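Local coordinates for CutA1 (Shewanella, PDB 3AHP), which belongs to the CutA1 divalent-ion-tolerance family, forms a stable trimer of ferredoxin-like subunits, and may take part in divalent metal ion tolerance, at the interface of chains A and B. Residues are numbered along the deposited sequence; one frame, centred on the assembly and turned at random. Chains: chain A/B, CutA1.

The three contacts are parts of one A–B interface in an assembly of three CutA1 chains. Contact 1 and contact 3 are neighbours, their C-alpha centres about 6 Å apart, and share A:Thr89, B:Thr89 and B:Ile91 of strand 86-91. To this strand contact 1 adds residues of strands 6-13 and 50-64 and a salt bridge from the loop residue A:Glu85, while contact 3 adds backbone and proline rings. Contact 2 is peripheral, near the end of chain B's helix 16-28; its C-alpha centre is about 19 Å and about 24 Å from those of contacts 1 and 3. Sheet packing is thus supplemented by a distant polar contact, consistent with a firmly joined trimer.

Contact 1: the interface of chains A and B. Residues chain A 10, 85, 87, 89; chain B 8, 10, 60, 62, 89, 91.
B:Leu8 lays its methyl CD2 over one face of the A:Phe10 ring, 4.0 Å from the centroid and displaced toward the CD1–CE1 rim, a CH-pi contact. The leucine's CG lies opposite its backbone N (chi1 -172°), sending the branched end across the interface. A:Ile87 comes in at about a right angle to B:Leu8, and its CD1 is 3.8 Å from the same CD2; it also reaches CD1 of B:Ile91 at 3.7 Å. Branched aliphatic groups suit this place because their methyls can pack against the ring face and against one another. A:Phe10 and B:Phe10 approach from opposite directions, CZ to CZ at 4.1 Å. Toward the rim, the amide of B:Gln60 stands nearly perpendicular to the A:Phe10 ring (85° between planes), with OE1 3.9 Å from CD2. Farther out, B:Lys62 bends its flexible chain to bring NZ 2.8 Å from OE2 of A:Glu85, a salt bridge and hydrogen bond that meets the carboxylate from above its plane, 42° out of it. Lysine can pack its methylenes by the carboxylate while its ammonium pairs the charge. Together the apolar centre and charged rim join the sheets of two subunits in the CutA1 trimer.

Contact 2: the interface of chains A and B. Residues chain A 46, 49; chain B 28, 30.
B:Lys30 starts with its CG lying opposite the carbonyl carbon (chi1 -62°), runs nearly straight to CE, and then turns at the last torsion (chi4 -92°) to carry NZ toward A:Asn49. A:Gln46 sends its CG away from the backbone N (chi1 -159°) and bends at the next bond, so that the two side chains cross at about a right angle, with NE2 beside the lysine. A hydrogen bond runs from B:Lys30 NZ to OD1 of A:Asn49, 3.1 Å long, with the ammonium above the plane of the side-chain carbonyl. A long lysine suits a site that must span between subunits, and asparagine offers a short neutral acceptor; both residues have a left-handed backbone, which asparagine tolerates well. NE2 of A:Gln46 also lies near NZ, but no hydrogen bond joins the two nitrogens; at 2.70 Å the amide could be modelled the other way round, so this closeness carries little weight. An alanine in place of B:Lys30 would probably leave OD1 of A:Asn49 without its donor and the A:Gln46 side chain without the lysine chain it crosses. The site links the loop after helix 16-28 of chain B to the end of strand 41-46 and the following loop in chain A, a peripheral polar contact that may add to trimer stability.

Contact 3: the interface of chains A and B. Residues chain A 88-90; chain B 89-92.
The A:Pro90 ring, only roughly flat, carries the CD1 methyl of B:Ile92 over one face, close to the ring's centre and 3.7 Å from CB of A:Pro90. At the edge of the same ring, near its plane, sits the B:Pro90 ring: CG of A:Pro90 and CG of B:Pro90 are 3.8 Å apart, and the two prolines cross obliquely. B:Ile92 has CG1 between its own backbone N and carbonyl carbon (chi1 70°), with CD1 carried on to the ring. The backbone N-H of B:Ile92 makes a hydrogen bond to the A:Ala88 carbonyl, N lying 3.0 Å from O. Beside it, CG2 of B:Ile91 comes within 3.8 Å of the A:Ala88 oxygen. The residue types fit: a small alanine may ease the close approach, though the bond itself uses backbone atoms, and proline gives a stiff apolar surface without an amide hydrogen. A hydrogen bond from OG1 of A:Thr89 to the carbonyl oxygen of B:Pro90 is 3.4 Å long and weak; threonine can supply this hydroxyl within an extended strand. The proline rings pack together to one side of the backbone bond. In the fold, strand 86-91 of chain A lies against the end of the same strand in chain B, where it passes into the B:Ile92 loop, joining the subunits by backbone as well as side chains.

Contact 1: the interface of chains A and B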
loop_
_atom_site.group_PDB
_atom_site.type_symbol
_atom_site.label_atom_id
_atom_site.label_comp_id
_atom_site.label_asym_id
_atom_site.label_seq_id
_atom_site.Cartn_x
_atom_site.Cartn_y
_atom_site.Cartn_z
ATOM N N PHE A 10 -2.036 0.013 7.441
ATOM C CA PHE A 10 -3.069 -0.606 6.623
ATOM C C PHE A 10 -4.104 -1.320 7.493
ATOM O O PHE A 10 -3.779 -2.015 8.461
ATOM C CB PHE A 10 -2.467 -1.585 5.588
ATOM C CG PHE A 10 -1.562 -0.928 4.574
ATOM C CD1 PHE A 10 -0.215 -0.705 4.859
ATOM C CD2 PHE A 10 -2.067 -0.487 3.357
ATOM C CE1 PHE A 10 0.610 -0.077 3.944
ATOM C CE2 PHE A 10 -1.242 0.114 2.419
ATOM C CZ PHE A 10 0.098 0.309 2.710
ATOM N N GLU A 85 -7.526 -6.788 10.804
ATOM C CA GLU A 85 -6.248 -6.568 10.154
ATOM C C GLU A 85 -5.769 -5.153 10.454
ATOM O O GLU A 85 -6.523 -4.181 10.359
ATOM C CB GLU A 85 -6.348 -6.833 8.650
ATOM C CG GLU A 85 -5.219 -6.283 7.790
ATOM C CD GLU A 85 -5.470 -6.493 6.287
ATOM O OE1 GLU A 85 -6.244 -7.412 5.924
ATOM O OE2 GLU A 85 -4.872 -5.758 5.470
ATOM N N ILE A 87 -1.835 -3.306 10.378
ATOM C CA ILE A 87 -0.396 -3.480 10.237
ATOM C C ILE A 87 0.330 -2.162 9.985
ATOM O O ILE A 87 -0.196 -1.257 9.346
ATOM C CB ILE A 87 -0.026 -4.530 9.164
ATOM C CG1 ILE A 87 -0.565 -4.114 7.804
ATOM C CG2 ILE A 87 -0.571 -5.901 9.540
ATOM C CD1 ILE A 87 0.094 -4.834 6.656
ATOM N N THR A 89 3.608 0.040 8.580
ATOM C CA THR A 89 4.676 0.141 7.605
ATOM C C THR A 89 5.457 1.468 7.786
ATOM O O THR A 89 4.869 2.516 8.109
ATOM C CB THR A 89 4.067 0.036 6.205
ATOM O OG1 THR A 89 4.209 -1.308 5.735
ATOM C CG2 THR A 89 4.709 0.990 5.238
ATOM N N LEU B 8 4.652 -7.268 4.124
ATOM C CA LEU B 8 3.580 -6.938 3.200
ATOM C C LEU B 8 4.089 -6.973 1.763
ATOM O O LEU B 8 5.012 -6.259 1.406
ATOM C CB LEU B 8 3.034 -5.553 3.540
ATOM C CG LEU B 8 1.781 -5.052 2.829
ATOM C CD1 LEU B 8 0.657 -6.019 3.035
ATOM C CD2 LEU B 8 1.422 -3.639 3.306
ATOM N N PHE B 10 3.309 -6.600 -2.340
ATOM C CA PHE B 10 2.422 -6.041 -3.361
ATOM C C PHE B 10 2.690 -6.743 -4.664
ATOM O O PHE B 10 3.843 -6.949 -5.042
ATOM C CB PHE B 10 2.650 -4.536 -3.558
ATOM C CG PHE B 10 2.317 -3.712 -2.366
ATOM C CD1 PHE B 10 3.259 -3.503 -1.365
ATOM C CD2 PHE B 10 1.062 -3.147 -2.232
ATOM C CE1 PHE B 10 2.935 -2.745 -0.226
ATOM C CE2 PHE B 10 0.741 -2.385 -1.122
ATOM C CZ PHE B 10 1.675 -2.195 -0.108
ATOM N N GLN B 60 -2.532 -7.527 -2.219
ATOM C CA GLN B 60 -1.689 -7.465 -1.031
ATOM C C GLN B 60 -1.585 -8.828 -0.350
ATOM O O GLN B 60 -2.595 -9.441 -0.041
ATOM C CB GLN B 60 -2.232 -6.461 -0.021
ATOM C CG GLN B 60 -2.271 -5.001 -0.458
ATOM C CD GLN B 60 -2.832 -4.107 0.654
ATOM O OE1 GLN B 60 -3.012 -2.899 0.463
ATOM N NE2 GLN B 60 -3.129 -4.716 1.826
ATOM N N LYS B 62 -0.153 -10.857 3.034
ATOM C CA LYS B 62 0.428 -10.723 4.348
ATOM C C LYS B 62 0.941 -12.055 4.834
ATOM O O LYS B 62 0.222 -13.060 4.798
ATOM C CB LYS B 62 -0.557 -10.090 5.330
ATOM C CG LYS B 62 -0.937 -8.663 4.951
ATOM C CD LYS B 62 -2.416 -8.420 5.151
ATOM C CE LYS B 62 -3.197 -8.529 3.856
ATOM N NZ LYS B 62 -3.652 -7.171 3.410
ATOM N N THR B 89 7.418 -5.000 1.206
ATOM C CA THR B 89 7.763 -3.981 2.190
ATOM C C THR B 89 7.670 -4.542 3.614
ATOM O O THR B 89 6.921 -5.482 3.862
ATOM C CB THR B 89 6.843 -2.764 2.051
ATOM O OG1 THR B 89 5.553 -3.079 2.580
ATOM C CG2 THR B 89 6.693 -2.381 0.575
ATOM N N ILE B 91 6.722 -5.105 7.467
ATOM C CA ILE B 91 5.805 -4.791 8.550
ATOM C C ILE B 91 6.613 -4.624 9.827
ATOM O O ILE B 91 7.280 -5.555 10.253
ATOM C CB ILE B 91 4.788 -5.911 8.769
ATOM C CG1 ILE B 91 3.749 -5.924 7.647
ATOM C CG2 ILE B 91 4.107 -5.733 10.114
ATOM C CD1 ILE B 91 2.855 -7.154 7.645
#

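Contact 2: the interface of chains A and B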
loop_
_atom_site.group_PDB
_atom_site.type_symbol
_atom_site.label_atom_id
_atom_site.label_comp_id
_atom_site.label_asym_id
_atom_site.label_seq_id
_atom_site.Cartn_x
_atom_site.Cartn_y
_atom_site.Cartn_z
ATOM N N GLN A 46 -8.087 -18.090 5.758
ATOM C CA GLN A 46 -8.521 -19.384 6.286
ATOM C C GLN A 46 -9.022 -19.223 7.728
ATOM O O GLN A 46 -8.331 -18.618 8.552
ATOM C CB GLN A 46 -7.354 -20.386 6.225
ATOM C CG GLN A 46 -7.755 -21.874 6.262
ATOM C CD GLN A 46 -6.839 -22.793 5.434
ATOM O OE1 GLN A 46 -7.275 -23.420 4.467
ATOM N NE2 GLN A 46 -5.584 -22.907 5.847
ATOM N N ASN A 49 -10.074 -23.822 9.044
ATOM C CA ASN A 49 -9.360 -24.647 8.085
ATOM C C ASN A 49 -10.136 -24.676 6.756
ATOM O O ASN A 49 -9.957 -25.589 5.929
ATOM C CB ASN A 49 -9.185 -26.067 8.645
ATOM C CG ASN A 49 -7.764 -26.576 8.513
ATOM O OD1 ASN A 49 -7.259 -26.760 7.404
ATOM N ND2 ASN A 49 -7.108 -26.796 9.646
ATOM N N GLU B 28 -4.748 -21.745 0.544
ATOM C CA GLU B 28 -4.760 -23.176 0.824
ATOM C C GLU B 28 -3.450 -23.921 1.042
ATOM O O GLU B 28 -3.423 -24.902 1.763
ATOM C CB GLU B 28 -5.901 -23.980 0.173
ATOM C CG GLU B 28 -5.960 -24.067 -1.327
ATOM C CD GLU B 28 -6.972 -25.132 -1.796
ATOM O OE1 GLU B 28 -7.485 -25.892 -0.941
ATOM O OE2 GLU B 28 -7.260 -25.219 -3.012
ATOM N N LYS B 30 -1.406 -22.514 2.888
ATOM C CA LYS B 30 -1.073 -21.833 4.136
ATOM C C LYS B 30 0.282 -21.119 4.058
ATOM O O LYS B 30 1.051 -21.117 5.023
ATOM C CB LYS B 30 -1.074 -22.821 5.303
ATOM C CG LYS B 30 -2.423 -23.500 5.585
ATOM C CD LYS B 30 -2.269 -24.512 6.735
ATOM C CE LYS B 30 -3.294 -25.638 6.662
ATOM N NZ LYS B 30 -4.524 -25.344 7.449
#

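Contact 3: the interface of chains A and B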
loop_
_atom_site.group_PDB
_atom_site.type_symbol
_atom_site.label_atom_id
_atom_site.label_comp_id
_atom_site.label_asym_id
_atom_site.label_seq_id
_atom_site.Cartn_x
_atom_site.Cartn_y
_atom_site.Cartn_z
ATOM N N ALA A 88 1.518 -2.038 10.557
ATOM C CA ALA A 88 2.302 -0.832 10.393
ATOM C C ALA A 88 3.440 -0.993 9.387
ATOM O O ALA A 88 4.202 -1.950 9.429
ATOM C CB ALA A 88 2.843 -0.372 11.742
ATOM N N THR A 89 3.608 0.040 8.580
ATOM C CA THR A 89 4.676 0.141 7.605
ATOM C C THR A 89 5.457 1.468 7.786
ATOM O O THR A 89 4.869 2.516 8.109
ATOM C CB THR A 89 4.067 0.036 6.205
ATOM O OG1 THR A 89 4.209 -1.308 5.735
ATOM C CG2 THR A 89 4.709 0.990 5.238
ATOM N N PRO A 90 6.787 1.427 7.612
ATOM C CA PRO A 90 7.577 2.634 7.824
ATOM C C PRO A 90 7.387 3.659 6.702
ATOM O O PRO A 90 7.392 3.306 5.516
ATOM C CB PRO A 90 9.024 2.116 7.823
ATOM C CG PRO A 90 8.979 0.686 7.360
ATOM C CD PRO A 90 7.570 0.374 6.949
ATOM N N THR B 89 7.418 -5.000 1.206
ATOM C CA THR B 89 7.763 -3.981 2.190
ATOM C C THR B 89 7.670 -4.542 3.614
ATOM O O THR B 89 6.921 -5.482 3.862
ATOM C CB THR B 89 6.843 -2.764 2.051
ATOM O OG1 THR B 89 5.553 -3.079 2.580
ATOM C CG2 THR B 89 6.693 -2.381 0.575
ATOM N N PRO B 90 8.439 -3.980 4.562
ATOM C CA PRO B 90 8.502 -4.569 5.900
ATOM C C PRO B 90 7.327 -4.143 6.777
ATOM O O PRO B 90 6.945 -2.967 6.778
ATOM C CB PRO B 90 9.794 -3.990 6.457
ATOM C CG PRO B 90 9.866 -2.632 5.820
ATOM C CD PRO B 90 9.313 -2.801 4.436
ATOM N N ILE B 91 6.722 -5.105 7.467
ATOM C CA ILE B 91 5.805 -4.791 8.550
ATOM C C ILE B 91 6.613 -4.624 9.827
ATOM O O ILE B 91 7.280 -5.555 10.253
ATOM C CB ILE B 91 4.788 -5.911 8.769
ATOM C CG1 ILE B 91 3.749 -5.924 7.647
ATOM C CG2 ILE B 91 4.107 -5.733 10.114
ATOM C CD1 ILE B 91 2.855 -7.154 7.645
ATOM N N ILE B 92 6.578 -3.438 10.429
ATOM C CA ILE B 92 7.304 -3.228 11.679
ATOM C C ILE B 92 6.394 -3.116 12.900
ATOM O O ILE B 92 6.859 -2.826 13.996
ATOM C CB ILE B 92 8.264 -2.018 11.617
ATOM C CG1 ILE B 92 7.473 -0.710 11.581
ATOM C CG2 ILE B 92 9.207 -2.135 10.429
ATOM C CD1 ILE B 92 8.230 0.463 10.983
#